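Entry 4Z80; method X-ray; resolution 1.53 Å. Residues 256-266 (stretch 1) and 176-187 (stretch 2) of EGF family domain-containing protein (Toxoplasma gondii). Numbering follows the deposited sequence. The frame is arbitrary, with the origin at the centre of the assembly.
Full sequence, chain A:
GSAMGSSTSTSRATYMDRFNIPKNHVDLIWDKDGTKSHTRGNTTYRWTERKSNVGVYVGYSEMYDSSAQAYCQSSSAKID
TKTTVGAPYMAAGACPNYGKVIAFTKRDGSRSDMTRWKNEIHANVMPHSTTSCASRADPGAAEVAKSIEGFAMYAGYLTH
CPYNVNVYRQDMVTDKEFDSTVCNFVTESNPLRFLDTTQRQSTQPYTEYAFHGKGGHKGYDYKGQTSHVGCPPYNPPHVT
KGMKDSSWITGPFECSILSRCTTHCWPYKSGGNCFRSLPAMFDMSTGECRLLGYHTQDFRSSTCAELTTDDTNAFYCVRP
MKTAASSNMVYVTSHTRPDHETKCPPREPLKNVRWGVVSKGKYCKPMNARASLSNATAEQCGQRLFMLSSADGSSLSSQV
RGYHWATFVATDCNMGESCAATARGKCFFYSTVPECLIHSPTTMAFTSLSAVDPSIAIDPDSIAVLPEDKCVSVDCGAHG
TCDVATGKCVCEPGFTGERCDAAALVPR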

# COMPACT_ATOMS: atom_id res chain seq x y z
N SER A 256 0.50 -7.59 0.07
CA SER A 256 0.11 -7.24 -1.31
C SER A 256 -0.82 -8.31 -1.92
O SER A 256 -1.70 -7.98 -2.71
CB SER A 256 1.34 -7.04 -2.21
OG SER A 256 1.95 -8.26 -2.62
N ILE A 257 -0.63 -9.57 -1.54
CA ILE A 257 -1.48 -10.64 -2.06
C ILE A 257 -2.92 -10.45 -1.59
O ILE A 257 -3.86 -10.70 -2.34
CB ILE A 257 -0.96 -12.04 -1.62
CG1 ILE A 257 0.33 -12.38 -2.38
CG2 ILE A 257 -2.03 -13.13 -1.87
CD1 ILE A 257 1.01 -13.67 -1.92
N LEU A 258 -3.10 -10.01 -0.34
CA LEU A 258 -4.44 -9.73 0.14
C LEU A 258 -5.12 -8.71 -0.77
O LEU A 258 -6.29 -8.87 -1.13
CB LEU A 258 -4.43 -9.22 1.59
CG LEU A 258 -5.80 -8.90 2.19
CD1 LEU A 258 -6.70 -10.14 2.21
CD2 LEU A 258 -5.66 -8.33 3.60
N SER A 259 -4.40 -7.67 -1.19
CA SER A 259 -4.95 -6.71 -2.13
C SER A 259 -5.25 -7.31 -3.50
O SER A 259 -6.33 -7.13 -4.05
CB SER A 259 -4.01 -5.52 -2.31
OG SER A 259 -4.38 -4.80 -3.49
N ARG A 260 -4.26 -8.01 -4.05
CA ARG A 260 -4.40 -8.62 -5.37
C ARG A 260 -5.69 -9.42 -5.48
O ARG A 260 -6.41 -9.36 -6.48
CB ARG A 260 -3.20 -9.54 -5.64
CG ARG A 260 -3.30 -10.32 -6.93
CD ARG A 260 -2.12 -11.24 -7.11
NE ARG A 260 -2.29 -12.05 -8.31
CZ ARG A 260 -1.42 -12.96 -8.72
NH1 ARG A 260 -0.32 -13.20 -8.02
NH2 ARG A 260 -1.65 -13.64 -9.84
N CYS A 261 -5.99 -10.17 -4.43
CA CYS A 261 -7.03 -11.18 -4.49
C CYS A 261 -8.43 -10.68 -4.17
O CYS A 261 -9.41 -11.39 -4.43
CB CYS A 261 -6.69 -12.33 -3.55
SG CYS A 261 -5.18 -13.21 -3.98
N THR A 262 -8.55 -9.48 -3.60
CA THR A 262 -9.85 -9.02 -3.08
C THR A 262 -10.53 -7.92 -3.91
O THR A 262 -11.58 -7.43 -3.51
CB THR A 262 -9.72 -8.51 -1.63
OG1 THR A 262 -8.68 -7.51 -1.54
CG2 THR A 262 -9.41 -9.65 -0.69
N THR A 263 -9.95 -7.54 -5.04
CA THR A 263 -10.56 -6.54 -5.92
C THR A 263 -12.05 -6.76 -6.16
O THR A 263 -12.85 -5.84 -6.03
CB THR A 263 -9.83 -6.53 -7.29
OG1 THR A 263 -8.52 -5.96 -7.11
CG2 THR A 263 -10.60 -5.74 -8.35
N HIS A 264 -12.44 -7.99 -6.51
CA HIS A 264 -13.82 -8.22 -6.92
C HIS A 264 -14.78 -8.37 -5.75
O HIS A 264 -15.98 -8.55 -5.96
CB HIS A 264 -13.89 -9.45 -7.82
CG HIS A 264 -13.18 -9.25 -9.12
ND1 HIS A 264 -13.55 -8.28 -10.02
CD2 HIS A 264 -12.08 -9.85 -9.64
CE1 HIS A 264 -12.73 -8.30 -11.05
NE2 HIS A 264 -11.83 -9.24 -10.85
N CYS A 265 -14.26 -8.27 -4.53
CA CYS A 265 -15.10 -8.26 -3.33
C CYS A 265 -15.84 -6.94 -3.16
O CYS A 265 -16.79 -6.86 -2.39
CB CYS A 265 -14.25 -8.52 -2.09
SG CYS A 265 -13.28 -10.04 -2.13
N TRP A 266 -15.38 -5.90 -3.86
CA TRP A 266 -15.97 -4.57 -3.73
C TRP A 266 -16.94 -4.30 -4.86
O TRP A 266 -16.72 -4.73 -5.99
CB TRP A 266 -14.88 -3.49 -3.70
CG TRP A 266 -13.77 -3.82 -2.78
CD1 TRP A 266 -12.48 -4.06 -3.12
CD2 TRP A 266 -13.84 -3.95 -1.36
NE1 TRP A 266 -11.73 -4.33 -2.00
CE2 TRP A 266 -12.55 -4.27 -0.90
CE3 TRP A 266 -14.87 -3.83 -0.42
CZ2 TRP A 266 -12.25 -4.47 0.45
CZ3 TRP A 266 -14.58 -4.03 0.93
CH2 TRP A 266 -13.28 -4.35 1.34
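Stretch 2 176-187: KEFDSTVCNFVT

Stretch 1 enters as a helix already under way at Ser-256, as the bonds from Arg-260 N to Ser-256 O (2.9 Å) and from Cys-261 N to Ile-257 O (3.0 Å) attest. A 3-10 segment, 263-265, follows, with Cys-265 N bonded to Thr-262 O at 3.0 Å. Stretch 2 has no regular helix or strand. It runs extended through Phe-178 and Asp-179 (phi/psi -89/144° and -139/126°), then folds through two type I turns, Thr-181 to Asn-184 and Cys-183 to Val-186. The second is closed by Val-186 N to Cys-183 O at 3.2 Å; in the first, the bond from Asn-184 N to Thr-181 O, 3.3 Å, is weak. Asp-179 steadies the entry to the turns: its OD2 accepts from Val-182 N at 2.9 Å and Thr-181 N at 3.0 Å, while its carbonyl O accepts from Cys-183 N at 2.8 Å. Because stretch 2 is a folded loop, no single crossing angle describes the contact.

The backbones come nearest at Cys-261 and Cys-183, whose CA atoms lie 5.4 Å apart, and here the two stretches are covalently joined. Cys-261 SG and Cys-183 SG form a disulfide of 2.0 Å with chi3 of -75°; both chi1 angles are in the m well.

Around this bridge the loop packs on the helix through apolar groups. Phe-185 (chi1 p) starts sideways, but its ring end comes nearer: CZ lies 3.7 Å from Cys-261 CB, CE2 3.8 Å from Leu-258 CD1, and CE1 3.9 Å from Ile-257 CG2, which meets the ring at its edge. The same Ile-257 CG2 is 3.8 Å from Val-182 CG1, so one methyl touches both loop residues. Val-186 points toward stretch 1 and spans two cysteines, with CG1 3.7 Å from Cys-261 CB and CG2 3.9 Å from Cys-265 SG; the latter sulfur is bonded elsewhere in the structure. Phe-178 brings CE1 to 3.9 Å from Cys-261 O, which lies at the ring edge.

The polar link comes from Arg-260, fully extended with chi1 to chi3 all t. Its NE and NH2 both donate to Glu-177 O, at 2.8 and 3.0 Å with N-H...O angles of 152° and 140°, so a single carbonyl at the guanidinium edge receives a forked pair of bonds. The arm also passes the loop's apolar surface, with NH1 3.9 Å from Val-182 CG1. Altogether the two stretches bury 524 Å², both sides summed.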

# COMPACT_ATOMS: atom_id res chain seq x y z
N LYS A 176 -7.27 -12.08 -15.61
CA LYS A 176 -5.92 -12.55 -15.90
C LYS A 176 -4.93 -12.26 -14.77
O LYS A 176 -3.85 -12.84 -14.73
CB LYS A 176 -5.43 -11.93 -17.21
CG LYS A 176 -6.30 -12.34 -18.40
CD LYS A 176 -5.67 -11.98 -19.73
CE LYS A 176 -6.53 -12.49 -20.88
NZ LYS A 176 -5.87 -12.33 -22.21
N GLU A 177 -5.32 -11.41 -13.82
CA GLU A 177 -4.48 -11.15 -12.65
C GLU A 177 -4.82 -12.04 -11.45
O GLU A 177 -4.10 -12.06 -10.46
CB GLU A 177 -4.57 -9.68 -12.24
CG GLU A 177 -3.88 -8.75 -13.21
CD GLU A 177 -3.46 -7.44 -12.58
OE1 GLU A 177 -4.35 -6.63 -12.26
OE2 GLU A 177 -2.24 -7.24 -12.40
N PHE A 178 -5.94 -12.75 -11.54
CA PHE A 178 -6.38 -13.61 -10.45
C PHE A 178 -5.78 -15.00 -10.61
O PHE A 178 -5.62 -15.48 -11.73
CB PHE A 178 -7.90 -13.69 -10.43
CG PHE A 178 -8.46 -14.41 -9.23
CD1 PHE A 178 -8.73 -13.72 -8.06
CD2 PHE A 178 -8.75 -15.77 -9.27
CE1 PHE A 178 -9.25 -14.36 -6.95
CE2 PHE A 178 -9.27 -16.42 -8.16
CZ PHE A 178 -9.53 -15.72 -7.00
N ASP A 179 -5.43 -15.62 -9.49
CA ASP A 179 -4.98 -17.01 -9.50
C ASP A 179 -5.59 -17.73 -8.30
O ASP A 179 -5.44 -17.28 -7.18
CB ASP A 179 -3.45 -17.09 -9.46
CG ASP A 179 -2.95 -18.52 -9.48
OD1 ASP A 179 -2.73 -19.06 -10.58
OD2 ASP A 179 -2.79 -19.12 -8.39
N SER A 180 -6.26 -18.84 -8.55
CA SER A 180 -7.03 -19.51 -7.50
C SER A 180 -6.16 -20.14 -6.41
O SER A 180 -6.62 -20.36 -5.30
CB SER A 180 -7.94 -20.58 -8.11
OG SER A 180 -7.18 -21.56 -8.79
N THR A 181 -4.90 -20.42 -6.73
CA THR A 181 -3.98 -20.97 -5.74
C THR A 181 -3.42 -19.86 -4.87
O THR A 181 -3.43 -19.96 -3.65
CB THR A 181 -2.84 -21.74 -6.40
OG1 THR A 181 -3.39 -22.81 -7.18
CG2 THR A 181 -1.89 -22.32 -5.35
N VAL A 182 -2.94 -18.80 -5.50
CA VAL A 182 -2.45 -17.65 -4.76
C VAL A 182 -3.58 -17.07 -3.89
O VAL A 182 -3.37 -16.70 -2.74
CB VAL A 182 -1.89 -16.57 -5.70
CG1 VAL A 182 -1.60 -15.26 -4.95
CG2 VAL A 182 -0.63 -17.08 -6.37
N CYS A 183 -4.78 -17.03 -4.46
CA CYS A 183 -5.94 -16.46 -3.79
C CYS A 183 -6.84 -17.53 -3.20
O CYS A 183 -8.07 -17.43 -3.29
CB CYS A 183 -6.74 -15.60 -4.76
SG CYS A 183 -5.78 -14.31 -5.59
N ASN A 184 -6.25 -18.55 -2.58
CA ASN A 184 -7.04 -19.70 -2.14
C ASN A 184 -7.86 -19.42 -0.89
O ASN A 184 -8.60 -20.28 -0.42
CB ASN A 184 -6.12 -20.91 -1.91
CG ASN A 184 -5.09 -20.69 -0.82
OD1 ASN A 184 -5.11 -19.69 -0.10
ND2 ASN A 184 -4.18 -21.65 -0.69
N PHE A 185 -7.75 -18.20 -0.37
CA PHE A 185 -8.46 -17.78 0.83
C PHE A 185 -9.67 -16.92 0.46
O PHE A 185 -10.33 -16.35 1.34
CB PHE A 185 -7.53 -16.99 1.75
CG PHE A 185 -6.90 -15.81 1.07
CD1 PHE A 185 -5.72 -15.96 0.35
CD2 PHE A 185 -7.51 -14.57 1.10
CE1 PHE A 185 -5.15 -14.88 -0.30
CE2 PHE A 185 -6.95 -13.49 0.45
CZ PHE A 185 -5.76 -13.65 -0.25
N VAL A 186 -9.95 -16.81 -0.83
CA VAL A 186 -11.10 -16.05 -1.28
C VAL A 186 -11.68 -16.72 -2.54
O VAL A 186 -11.70 -16.17 -3.63
CB VAL A 186 -10.71 -14.54 -1.51
CG1 VAL A 186 -9.58 -14.40 -2.51
CG2 VAL A 186 -11.91 -13.70 -1.89
N THR A 187 -12.15 -17.96 -2.35
CA THR A 187 -12.75 -18.74 -3.42
C THR A 187 -14.13 -19.25 -3.02
O THR A 187 -14.55 -19.08 -1.88
CB THR A 187 -11.88 -19.95 -3.79
OG1 THR A 187 -11.89 -20.88 -2.70
CG2 THR A 187 -10.45 -19.53 -4.09